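PDB 3GT5: N-acetylglucosamine 2-epimerase from Xylella fastidiosa, which is probably an isomerase that acts on a sugar at C2, as N-acylglucosamine 2-epimerases do. Local coordinates for residues A[4-9]-A[330-335]; A[151-156]-A[206-211]; A[307-312]-A[376-381]. All blocks are in the same frame, centred on the assembly; numbering follows the deposited sequence.

The chain folds into a ring of twelve helices, the (alpha/alpha)6 barrel of the N-acylglucosamine 2-epimerase family. Contact 3 lies deepest, its centre about 8 Å from that of the chain, in the middle of the barrel where relatives of this family probably hold their sugar. Contacts 1 and 2 sit farther out, at about 21 and 20 Å from the chain centre, and their own centres are about 33 Å apart. Contact 1 comes nearer to contact 3, 16 Å between centres with nearest atoms about 7 Å apart, and helices 309-326 and 329-346, which carry a segment each, follow each other in the chain. Contact 2 lies 26 Å from contact 3, centre to centre.

Contact 1: residues A[4-9]-A[330-335]; sequences DFRSAD and RYWQWY
Arg-6 runs along two aromatic side chains of helix 329-346, Tyr-335 first and then Trp-332. Its CB only grazes the tyrosine, and Arg-6 CG sits obliquely against it, 3.7 Å from Tyr-335 CE2. The chain then extends (chi2 -176°) and carries Arg-6 CD over the six-membered ring of Trp-332, 3.6 Å from Trp-332 CE3, as a CH-pi contact. NE follows over the same side of the indole. At the tip the guanidinium lies flat on Trp-332 with the planes 5° apart. Arg-6 NH1 reaches Trp-332 CG at 3.6 Å, and CZ lies against Trp-332 CB. NH2 goes on to a salt bridge with Asp-336, so the same group is stacked by its face and paired in charge through one nitrogen.

One residue earlier, Tyr-335 OH donates to Phe-5 O at 2.6 Å, approaching 42° out of the carbonyl plane. Behind this, a type I turn from Asp-4 to Ser-7 shapes the backbone; Asp-4 OD1 accepts from Arg-6 N, 3.0 Å away. The arrangement is an Asx turn leading to the Ser-7 N-cap of helix 8-22, and it fastens the lead-in to that first helix onto helix 329-346, the eleventh of twelve, where the (alpha/alpha)6 ring closes.

Contact 2: residues A[151-156]-A[206-211]; sequences AEYGLY and TRRQAA
Arg-208 reaches from helix 192-211 to the backbone of Tyr-153, its NH2 donating to Tyr-153 O at 2.9 Å. Seen from the oxygen the bond is well placed, in the carbonyl plane and on a lone pair; at the donor it is bent (139°), the oxygen standing 23° out of the guanidinium plane. NH1 adds a weak bond to the same oxygen, so one carbonyl faces both terminal nitrogens. NH2 also has carbon neighbours: Leu-155 CD1 comes to the guanidinium edge, 3.4 Å from Arg-208 NH2, and Tyr-153 CB lies a little farther off. A water accepts weakly from Arg-208 NH1 and donates to Glu-152 O at 3.1 Å, carrying the link one residue up the loop.

The second shell fixes how the guanidinium is turned. A bend at chi3 (63°) brings it back toward the next residue of its own helix, where Gln-209 OE1 accepts from Arg-208 NE at 2.9 Å and from Arg-208 NH2. This side-on grip on one oxygen leaves the amide nitrogen of Gln-209 for Trp-225 O, and Trp-225 also meets the ring of Tyr-153. On the other segment, Gly-154 adopts a positive phi where the loop turns into the strand.

Leu-155 opens strand 155-160, and its side chain rests on Leu-201 and Ile-205 of helix 192-211. Asn-175 of helix 172-189 packs beside it, so the contact ties the loop between the antiparallel neighbours 149-150 and 155-160 to the last turns of helix 192-211, with a second helix alongside.

Contact 3: residues A[307-312]-A[376-381]; sequences KYFWVQ and DYHTMG
Trp-310 sets its CB on the imidazole of His-378, and this is the tight part of the contact. Trp-310 CB stands 3.4 Å from His-378 CG and makes a CH-pi contact 19° off the ring normal, while Tyr-377 CE2 covers the opposite face, so the imidazole is sandwiched. Its rotation is further set by Glu-314, whose OE2 bonds to His-378 ND1. Phe-309 completes an aromatic cluster: the histidine turns an edge to its face in an offset edge-to-face pair, planes at 81° and centroids 5.8 Å apart. At the phenyl edge, Thr-379 CG2 approaches to 3.6 Å from Phe-309 CD1. Thr-379 OG1 meanwhile donates to the anti lone pair of Asp-376 OD1, 2.8 Å away.

Phe-309 and His-378 belong to the first turns of two helices, 309-326 and 377-387, which meet here near the middle of the (alpha/alpha)6 barrel.

The indole of Trp-310 is the looser part. Although its CB presses on the histidine, chi1 of 70° directs the ring away, and it runs beside the imidazole with little overlap. The five-membered ring of Trp-310 and the imidazole of His-378 are 5.0 Å apart between centroids, roughly parallel but displaced. Trp-310 keeps some solvent exposure, unlike the buried phenylalanine, histidine and threonine, and touches Gln-246.

Contact 1: residues A[4-9]-A[330-335]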
loop_
_atom_site.group_PDB
_atom_site.type_symbol
_atom_site.label_atom_id
_atom_site.label_comp_id
_atom_site.label_asym_id
_atom_site.label_seq_id
_atom_site.Cartn_x
_atom_site.Cartn_y
_atom_site.Cartn_z
ATOM N N ASP A 4 -2.248 -25.401 -4.187
ATOM C CA ASP A 4 -1.017 -24.842 -4.750
ATOM C C ASP A 4 -1.108 -23.305 -4.720
ATOM O O ASP A 4 -1.621 -22.690 -5.656
ATOM C CB ASP A 4 -0.712 -25.327 -6.180
ATOM C CG ASP A 4 0.646 -24.795 -6.703
ATOM O OD1 ASP A 4 1.359 -24.105 -5.939
ATOM O OD2 ASP A 4 1.000 -25.036 -7.886
ATOM N N PHE A 5 -0.569 -22.721 -3.649
ATOM C CA PHE A 5 -0.587 -21.246 -3.476
ATOM C C PHE A 5 0.235 -20.486 -4.513
ATOM O O PHE A 5 0.020 -19.284 -4.698
ATOM C CB PHE A 5 -0.083 -20.871 -2.078
ATOM C CG PHE A 5 -0.961 -21.322 -0.968
ATOM C CD1 PHE A 5 -2.248 -20.791 -0.807
ATOM C CD2 PHE A 5 -0.508 -22.242 -0.042
ATOM C CE1 PHE A 5 -3.065 -21.197 0.256
ATOM C CE2 PHE A 5 -1.325 -22.636 1.022
ATOM C CZ PHE A 5 -2.569 -22.111 1.173
ATOM N N ARG A 6 1.129 -21.177 -5.211
ATOM C CA ARG A 6 1.949 -20.550 -6.249
ATOM C C ARG A 6 1.306 -20.589 -7.621
ATOM O O ARG A 6 1.866 -20.036 -8.574
ATOM C CB ARG A 6 3.310 -21.233 -6.356
ATOM C CG ARG A 6 4.039 -21.550 -5.050
ATOM C CD ARG A 6 5.437 -22.138 -5.290
ATOM N NE ARG A 6 5.967 -22.752 -4.058
ATOM C CZ ARG A 6 7.113 -23.422 -4.004
ATOM N NH1 ARG A 6 7.862 -23.551 -5.088
ATOM N NH2 ARG A 6 7.512 -23.964 -2.853
ATOM N N SER A 7 0.154 -21.254 -7.770
ATOM C CA SER A 7 -0.472 -21.327 -9.103
ATOM C C SER A 7 -1.305 -20.102 -9.454
ATOM O O SER A 7 -1.938 -19.517 -8.602
ATOM C CB SER A 7 -1.347 -22.560 -9.240
ATOM O OG SER A 7 -2.388 -22.539 -8.286
ATOM N N ALA A 8 -1.305 -19.718 -10.727
ATOM C CA ALA A 8 -2.204 -18.699 -11.226
ATOM C C ALA A 8 -3.691 -18.998 -10.957
ATOM O O ALA A 8 -4.469 -18.080 -10.696
ATOM C CB ALA A 8 -1.966 -18.465 -12.735
ATOM N N ASP A 9 -4.069 -20.276 -11.010
ATOM C CA ASP A 9 -5.420 -20.718 -10.692
ATOM C C ASP A 9 -5.810 -20.242 -9.285
ATOM O O ASP A 9 -6.857 -19.651 -9.090
ATOM C CB ASP A 9 -5.455 -22.265 -10.749
ATOM C CG ASP A 9 -6.817 -22.858 -10.402
ATOM O OD1 ASP A 9 -7.843 -22.346 -10.908
ATOM O OD2 ASP A 9 -6.851 -23.870 -9.644
ATOM N N ARG A 330 14.441 -21.149 -0.278
ATOM C CA ARG A 330 14.005 -20.751 1.048
ATOM C C ARG A 330 12.960 -19.623 0.928
ATOM O O ARG A 330 12.081 -19.510 1.782
ATOM C CB ARG A 330 15.189 -20.323 1.940
ATOM C CG ARG A 330 16.085 -21.529 2.394
ATOM C CD ARG A 330 17.409 -21.116 3.093
ATOM N NE ARG A 330 18.215 -20.176 2.306
ATOM C CZ ARG A 330 19.285 -19.510 2.771
ATOM N NH1 ARG A 330 19.718 -19.672 4.027
ATOM N NH2 ARG A 330 19.944 -18.673 1.969
ATOM N N TYR A 331 13.055 -18.799 -0.129
ATOM C CA TYR A 331 12.038 -17.753 -0.359
ATOM C C TYR A 331 10.674 -18.330 -0.767
ATOM O O TYR A 331 9.649 -17.797 -0.380
ATOM C CB TYR A 331 12.513 -16.677 -1.334
ATOM C CG TYR A 331 13.616 -15.817 -0.776
ATOM C CD1 TYR A 331 13.445 -15.091 0.395
ATOM C CD2 TYR A 331 14.856 -15.729 -1.435
ATOM C CE1 TYR A 331 14.473 -14.317 0.910
ATOM C CE2 TYR A 331 15.903 -14.943 -0.916
ATOM C CZ TYR A 331 15.706 -14.250 0.249
ATOM O OH TYR A 331 16.728 -13.478 0.765
ATOM N N TRP A 332 10.639 -19.425 -1.515
ATOM C CA TRP A 332 9.359 -20.070 -1.785
ATOM C C TRP A 332 8.784 -20.737 -0.539
ATOM O O TRP A 332 7.562 -20.779 -0.383
ATOM C CB TRP A 332 9.451 -21.080 -2.938
ATOM C CG TRP A 332 9.446 -20.465 -4.331
ATOM C CD1 TRP A 332 10.391 -20.645 -5.311
ATOM C CD2 TRP A 332 8.417 -19.657 -4.918
ATOM N NE1 TRP A 332 10.032 -19.975 -6.444
ATOM C CE2 TRP A 332 8.816 -19.369 -6.242
ATOM C CE3 TRP A 332 7.203 -19.139 -4.451
ATOM C CZ2 TRP A 332 8.078 -18.539 -7.081
ATOM C CZ3 TRP A 332 6.430 -18.358 -5.313
ATOM C CH2 TRP A 332 6.884 -18.057 -6.610
ATOM N N GLN A 333 9.650 -21.281 0.326
ATOM C CA GLN A 333 9.203 -21.803 1.613
ATOM C C GLN A 333 8.564 -20.695 2.451
ATOM O O GLN A 333 7.535 -20.927 3.108
ATOM C CB GLN A 333 10.326 -22.535 2.346
ATOM C CG GLN A 333 10.606 -23.840 1.629
ATOM C CD GLN A 333 11.953 -24.428 1.902
ATOM O OE1 GLN A 333 12.739 -23.929 2.717
ATOM N NE2 GLN A 333 12.248 -25.517 1.192
ATOM N N TRP A 334 9.135 -19.492 2.408
ATOM C CA TRP A 334 8.496 -18.360 3.118
ATOM C C TRP A 334 7.126 -18.039 2.541
ATOM O O TRP A 334 6.164 -17.851 3.261
ATOM C CB TRP A 334 9.375 -17.114 3.125
ATOM C CG TRP A 334 10.298 -17.109 4.308
ATOM C CD1 TRP A 334 11.644 -17.274 4.298
ATOM C CD2 TRP A 334 9.926 -16.922 5.678
ATOM N NE1 TRP A 334 12.135 -17.215 5.573
ATOM C CE2 TRP A 334 11.108 -16.972 6.440
ATOM C CE3 TRP A 334 8.714 -16.679 6.328
ATOM C CZ2 TRP A 334 11.110 -16.829 7.825
ATOM C CZ3 TRP A 334 8.710 -16.538 7.690
ATOM C CH2 TRP A 334 9.913 -16.617 8.430
ATOM N N TYR A 335 7.069 -17.955 1.224
ATOM C CA TYR A 335 5.806 -17.764 0.507
ATOM C C TYR A 335 4.730 -18.743 0.963
ATOM O O TYR A 335 3.614 -18.344 1.270
ATOM C CB TYR A 335 6.051 -17.937 -0.987
ATOM C CG TYR A 335 4.854 -17.724 -1.869
ATOM C CD1 TYR A 335 4.455 -16.453 -2.231
ATOM C CD2 TYR A 335 4.116 -18.797 -2.352
ATOM C CE1 TYR A 335 3.339 -16.226 -3.039
ATOM C CE2 TYR A 335 2.998 -18.578 -3.150
ATOM C CZ TYR A 335 2.610 -17.309 -3.502
ATOM O OH TYR A 335 1.484 -17.124 -4.301
#

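Contact 2: residues A[151-156]-A[206-211]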
loop_
_atom_site.group_PDB
_atom_site.type_symbol
_atom_site.label_atom_id
_atom_site.label_comp_id
_atom_site.label_asym_id
_atom_site.label_seq_id
_atom_site.Cartn_x
_atom_site.Cartn_y
_atom_site.Cartn_z
ATOM N N ALA A 151 14.452 18.665 -3.008
ATOM C CA ALA A 151 15.587 18.151 -3.803
ATOM C C ALA A 151 16.878 17.885 -2.997
ATOM O O ALA A 151 17.616 16.942 -3.285
ATOM C CB ALA A 151 15.886 19.139 -4.942
ATOM N N GLU A 152 17.114 18.674 -1.957
ATOM C CA GLU A 152 18.324 18.597 -1.148
ATOM C C GLU A 152 18.428 17.214 -0.462
ATOM O O GLU A 152 19.528 16.668 -0.277
ATOM C CB GLU A 152 18.291 19.760 -0.122
ATOM C CG GLU A 152 19.076 19.581 1.138
ATOM C CD GLU A 152 19.228 20.875 1.943
ATOM O OE1 GLU A 152 18.233 21.588 2.194
ATOM O OE2 GLU A 152 20.365 21.158 2.364
ATOM N N TYR A 153 17.267 16.669 -0.092
ATOM C CA TYR A 153 17.187 15.372 0.567
ATOM C C TYR A 153 16.797 14.216 -0.367
ATOM O O TYR A 153 17.014 13.063 -0.030
ATOM C CB TYR A 153 16.266 15.434 1.737
ATOM C CG TYR A 153 16.791 16.284 2.862
ATOM C CD1 TYR A 153 17.769 15.800 3.732
ATOM C CD2 TYR A 153 16.370 17.570 3.025
ATOM C CE1 TYR A 153 18.257 16.614 4.798
ATOM C CE2 TYR A 153 16.888 18.384 4.053
ATOM C CZ TYR A 153 17.779 17.897 4.924
ATOM O OH TYR A 153 18.223 18.719 5.962
ATOM N N GLY A 154 16.271 14.521 -1.537
ATOM C CA GLY A 154 15.781 13.486 -2.462
ATOM C C GLY A 154 14.530 12.754 -1.980
ATOM O O GLY A 154 14.304 11.578 -2.328
ATOM N N LEU A 155 13.761 13.449 -1.145
ATOM C CA LEU A 155 12.521 12.943 -0.536
ATOM C C LEU A 155 11.399 13.985 -0.425
ATOM O O LEU A 155 11.669 15.196 -0.342
ATOM C CB LEU A 155 12.848 12.412 0.870
ATOM C CG LEU A 155 13.805 11.244 0.933
ATOM C CD1 LEU A 155 14.386 11.063 2.341
ATOM C CD2 LEU A 155 13.093 9.986 0.442
ATOM N N TYR A 156 10.136 13.526 -0.353
ATOM C CA TYR A 156 8.991 14.381 -0.200
ATOM C C TYR A 156 8.738 14.656 1.280
ATOM O O TYR A 156 8.877 13.751 2.140
ATOM C CB TYR A 156 7.724 13.743 -0.819
ATOM C CG TYR A 156 7.807 13.611 -2.329
ATOM C CD1 TYR A 156 7.484 14.676 -3.173
ATOM C CD2 TYR A 156 8.234 12.431 -2.915
ATOM C CE1 TYR A 156 7.609 14.548 -4.555
ATOM C CE2 TYR A 156 8.327 12.306 -4.283
ATOM C CZ TYR A 156 8.005 13.342 -5.084
ATOM O OH TYR A 156 8.117 13.153 -6.436
ATOM N N THR A 206 15.992 3.195 1.500
ATOM C CA THR A 206 16.474 1.847 1.838
ATOM C C THR A 206 18.003 1.777 2.030
ATOM O O THR A 206 18.463 0.824 2.566
ATOM C CB THR A 206 16.014 0.760 0.863
ATOM O OG1 THR A 206 16.720 0.936 -0.396
ATOM C CG2 THR A 206 14.508 0.806 0.672
ATOM N N ARG A 207 18.741 2.803 1.594
ATOM C CA ARG A 207 20.178 2.891 1.827
ATOM C C ARG A 207 20.517 3.983 2.819
ATOM O O ARG A 207 20.938 3.651 3.939
ATOM C CB ARG A 207 20.956 3.011 0.519
ATOM C CG ARG A 207 20.731 1.796 -0.368
ATOM C CD ARG A 207 21.952 1.462 -1.244
ATOM N NE ARG A 207 22.096 2.464 -2.263
ATOM C CZ ARG A 207 23.028 2.454 -3.210
ATOM N NH1 ARG A 207 23.028 3.422 -4.106
ATOM N NH2 ARG A 207 23.966 1.513 -3.244
ATOM N N ARG A 208 20.336 5.254 2.465
ATOM C CA ARG A 208 20.734 6.324 3.384
ATOM C C ARG A 208 20.000 6.309 4.718
ATOM O O ARG A 208 20.643 6.345 5.775
ATOM C CB ARG A 208 20.559 7.683 2.750
ATOM C CG ARG A 208 21.336 8.746 3.479
ATOM C CD ARG A 208 21.032 10.116 2.852
ATOM N NE ARG A 208 19.615 10.511 2.971
ATOM C CZ ARG A 208 19.039 11.502 2.276
ATOM N NH1 ARG A 208 19.752 12.222 1.401
ATOM N NH2 ARG A 208 17.748 11.778 2.436
ATOM N N GLN A 209 18.683 6.306 4.667
ATOM C CA GLN A 209 17.908 6.351 5.920
ATOM C C GLN A 209 18.043 5.066 6.707
ATOM O O GLN A 209 18.138 5.111 7.951
ATOM C CB GLN A 209 16.425 6.720 5.717
ATOM C CG GLN A 209 16.160 8.096 5.020
ATOM C CD GLN A 209 16.864 9.242 5.700
ATOM O OE1 GLN A 209 17.646 9.959 5.076
ATOM N NE2 GLN A 209 16.575 9.442 6.982
ATOM N N ALA A 210 18.043 3.930 6.025
ATOM C CA ALA A 210 18.223 2.640 6.708
ATOM C C ALA A 210 19.556 2.586 7.468
ATOM O O ALA A 210 19.610 1.972 8.516
ATOM C CB ALA A 210 18.111 1.453 5.719
ATOM N N ALA A 211 20.611 3.223 6.936
ATOM C CA ALA A 211 21.917 3.288 7.595
ATOM C C ALA A 211 21.855 3.924 8.973
ATOM O O ALA A 211 22.677 3.627 9.818
ATOM C CB ALA A 211 22.923 4.009 6.719
HETATM O O HOH W 1 19.833 13.742 -1.235
#

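Contact 3: residues A[307-312]-A[376-381]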
loop_
_atom_site.group_PDB
_atom_site.type_symbol
_atom_site.label_atom_id
_atom_site.label_comp_id
_atom_site.label_asym_id
_atom_site.label_seq_id
_atom_site.Cartn_x
_atom_site.Cartn_y
_atom_site.Cartn_z
ATOM N N LYS A 307 -1.614 -9.348 14.399
ATOM C CA LYS A 307 -1.322 -9.884 13.099
ATOM C C LYS A 307 -2.250 -9.171 12.104
ATOM O O LYS A 307 -3.472 -9.351 12.133
ATOM C CB LYS A 307 -1.592 -11.399 13.061
ATOM C CG LYS A 307 -0.954 -12.213 14.195
ATOM C CD LYS A 307 0.533 -12.220 14.210
ATOM C CE LYS A 307 1.067 -12.867 15.553
ATOM N NZ LYS A 307 0.637 -14.288 15.775
ATOM N N TYR A 308 -1.663 -8.368 11.215
ATOM C CA TYR A 308 -2.402 -7.540 10.308
ATOM C C TYR A 308 -2.373 -8.171 8.913
ATOM O O TYR A 308 -1.366 -8.677 8.437
ATOM C CB TYR A 308 -1.772 -6.163 10.209
ATOM C CG TYR A 308 -2.135 -5.206 11.326
ATOM C CD1 TYR A 308 -2.887 -4.090 11.079
ATOM C CD2 TYR A 308 -1.659 -5.403 12.632
ATOM C CE1 TYR A 308 -3.196 -3.191 12.100
ATOM C CE2 TYR A 308 -1.965 -4.510 13.652
ATOM C CZ TYR A 308 -2.702 -3.403 13.375
ATOM O OH TYR A 308 -3.016 -2.515 14.385
ATOM N N PHE A 309 -3.448 -7.971 8.203
ATOM C CA PHE A 309 -3.625 -8.526 6.861
ATOM C C PHE A 309 -2.487 -8.120 5.909
ATOM O O PHE A 309 -1.858 -8.968 5.281
ATOM C CB PHE A 309 -5.006 -8.129 6.285
ATOM C CG PHE A 309 -5.139 -6.694 5.806
ATOM C CD1 PHE A 309 -5.304 -6.412 4.459
ATOM C CD2 PHE A 309 -5.153 -5.614 6.717
ATOM C CE1 PHE A 309 -5.429 -5.105 4.018
ATOM C CE2 PHE A 309 -5.233 -4.307 6.268
ATOM C CZ PHE A 309 -5.403 -4.058 4.913
ATOM N N TRP A 310 -2.210 -6.820 5.877
ATOM C CA TRP A 310 -1.324 -6.255 4.861
ATOM C C TRP A 310 0.126 -6.649 5.082
ATOM O O TRP A 310 0.921 -6.801 4.140
ATOM C CB TRP A 310 -1.485 -4.742 4.783
ATOM C CG TRP A 310 -0.952 -3.953 5.977
ATOM C CD1 TRP A 310 -1.660 -3.509 7.034
ATOM C CD2 TRP A 310 0.397 -3.515 6.174
ATOM N NE1 TRP A 310 -0.830 -2.825 7.908
ATOM C CE2 TRP A 310 0.426 -2.782 7.382
ATOM C CE3 TRP A 310 1.577 -3.663 5.439
ATOM C CZ2 TRP A 310 1.581 -2.195 7.883
ATOM C CZ3 TRP A 310 2.759 -3.094 5.942
ATOM C CH2 TRP A 310 2.744 -2.361 7.163
ATOM N N VAL A 311 0.503 -6.857 6.352
ATOM C CA VAL A 311 1.847 -7.385 6.681
ATOM C C VAL A 311 2.134 -8.770 6.079
ATOM O O VAL A 311 3.184 -9.015 5.504
ATOM C CB VAL A 311 2.053 -7.371 8.232
ATOM C CG1 VAL A 311 3.422 -7.882 8.610
ATOM C CG2 VAL A 311 1.842 -5.893 8.727
ATOM N N GLN A 312 1.152 -9.655 6.175
ATOM C CA GLN A 312 1.303 -10.958 5.603
ATOM C C GLN A 312 1.342 -10.869 4.066
ATOM O O GLN A 312 2.142 -11.536 3.440
ATOM C CB GLN A 312 0.170 -11.877 6.058
ATOM C CG GLN A 312 -0.316 -11.721 7.492
ATOM C CD GLN A 312 0.762 -11.720 8.565
ATOM O OE1 GLN A 312 1.674 -12.537 8.556
ATOM N NE2 GLN A 312 0.620 -10.820 9.534
ATOM N N ASP A 376 -8.737 -4.088 0.628
ATOM C CA ASP A 376 -7.979 -5.251 0.131
ATOM C C ASP A 376 -7.133 -4.968 -1.136
ATOM O O ASP A 376 -6.779 -5.874 -1.898
ATOM C CB ASP A 376 -8.913 -6.478 -0.037
ATOM C CG ASP A 376 -9.253 -7.118 1.309
ATOM O OD1 ASP A 376 -8.596 -8.115 1.674
ATOM O OD2 ASP A 376 -10.133 -6.596 1.999
ATOM N N TYR A 377 -6.829 -3.698 -1.360
ATOM C CA TYR A 377 -5.747 -3.286 -2.261
ATOM C C TYR A 377 -4.457 -4.031 -1.922
ATOM O O TYR A 377 -3.779 -4.532 -2.818
ATOM C CB TYR A 377 -5.583 -1.725 -2.255
ATOM C CG TYR A 377 -4.127 -1.243 -2.196
ATOM C CD1 TYR A 377 -3.386 -0.985 -3.356
ATOM C CD2 TYR A 377 -3.523 -1.061 -0.996
ATOM C CE1 TYR A 377 -2.058 -0.517 -3.283
ATOM C CE2 TYR A 377 -2.230 -0.614 -0.889
ATOM C CZ TYR A 377 -1.490 -0.360 -2.014
ATOM O OH TYR A 377 -0.199 0.068 -1.801
ATOM N N HIS A 378 -4.119 -4.193 -0.636
ATOM C CA HIS A 378 -2.893 -4.880 -0.304
ATOM C C HIS A 378 -2.954 -6.369 -0.640
ATOM O O HIS A 378 -1.930 -6.928 -1.074
ATOM C CB HIS A 378 -2.546 -4.806 1.190
ATOM C CG HIS A 378 -1.987 -3.510 1.644
ATOM N ND1 HIS A 378 -0.681 -3.142 1.420
ATOM C CD2 HIS A 378 -2.544 -2.510 2.370
ATOM C CE1 HIS A 378 -0.449 -1.978 2.002
ATOM N NE2 HIS A 378 -1.565 -1.568 2.577
ATOM N N THR A 379 -4.104 -7.032 -0.422
ATOM C CA THR A 379 -4.141 -8.475 -0.607
ATOM C C THR A 379 -4.300 -8.859 -2.085
ATOM O O THR A 379 -3.585 -9.715 -2.609
ATOM C CB THR A 379 -5.227 -9.098 0.278
ATOM O OG1 THR A 379 -6.512 -8.593 -0.119
ATOM C CG2 THR A 379 -4.951 -8.705 1.699
ATOM N N MET A 380 -5.249 -8.233 -2.752
ATOM C CA MET A 380 -5.385 -8.396 -4.205
ATOM C C MET A 380 -4.165 -7.899 -4.958
ATOM O O MET A 380 -3.704 -8.559 -5.896
ATOM C CB MET A 380 -6.642 -7.702 -4.728
ATOM C CG MET A 380 -7.996 -8.406 -4.360
ATOM S SD MET A 380 -9.524 -7.691 -5.120
ATOM C CE MET A 380 -9.598 -6.141 -4.154
ATOM N N GLY A 381 -3.618 -6.773 -4.537
ATOM C CA GLY A 381 -2.357 -6.263 -5.107
ATOM C C GLY A 381 -1.167 -7.222 -5.018
ATOM O O GLY A 381 -0.377 -7.334 -5.955
#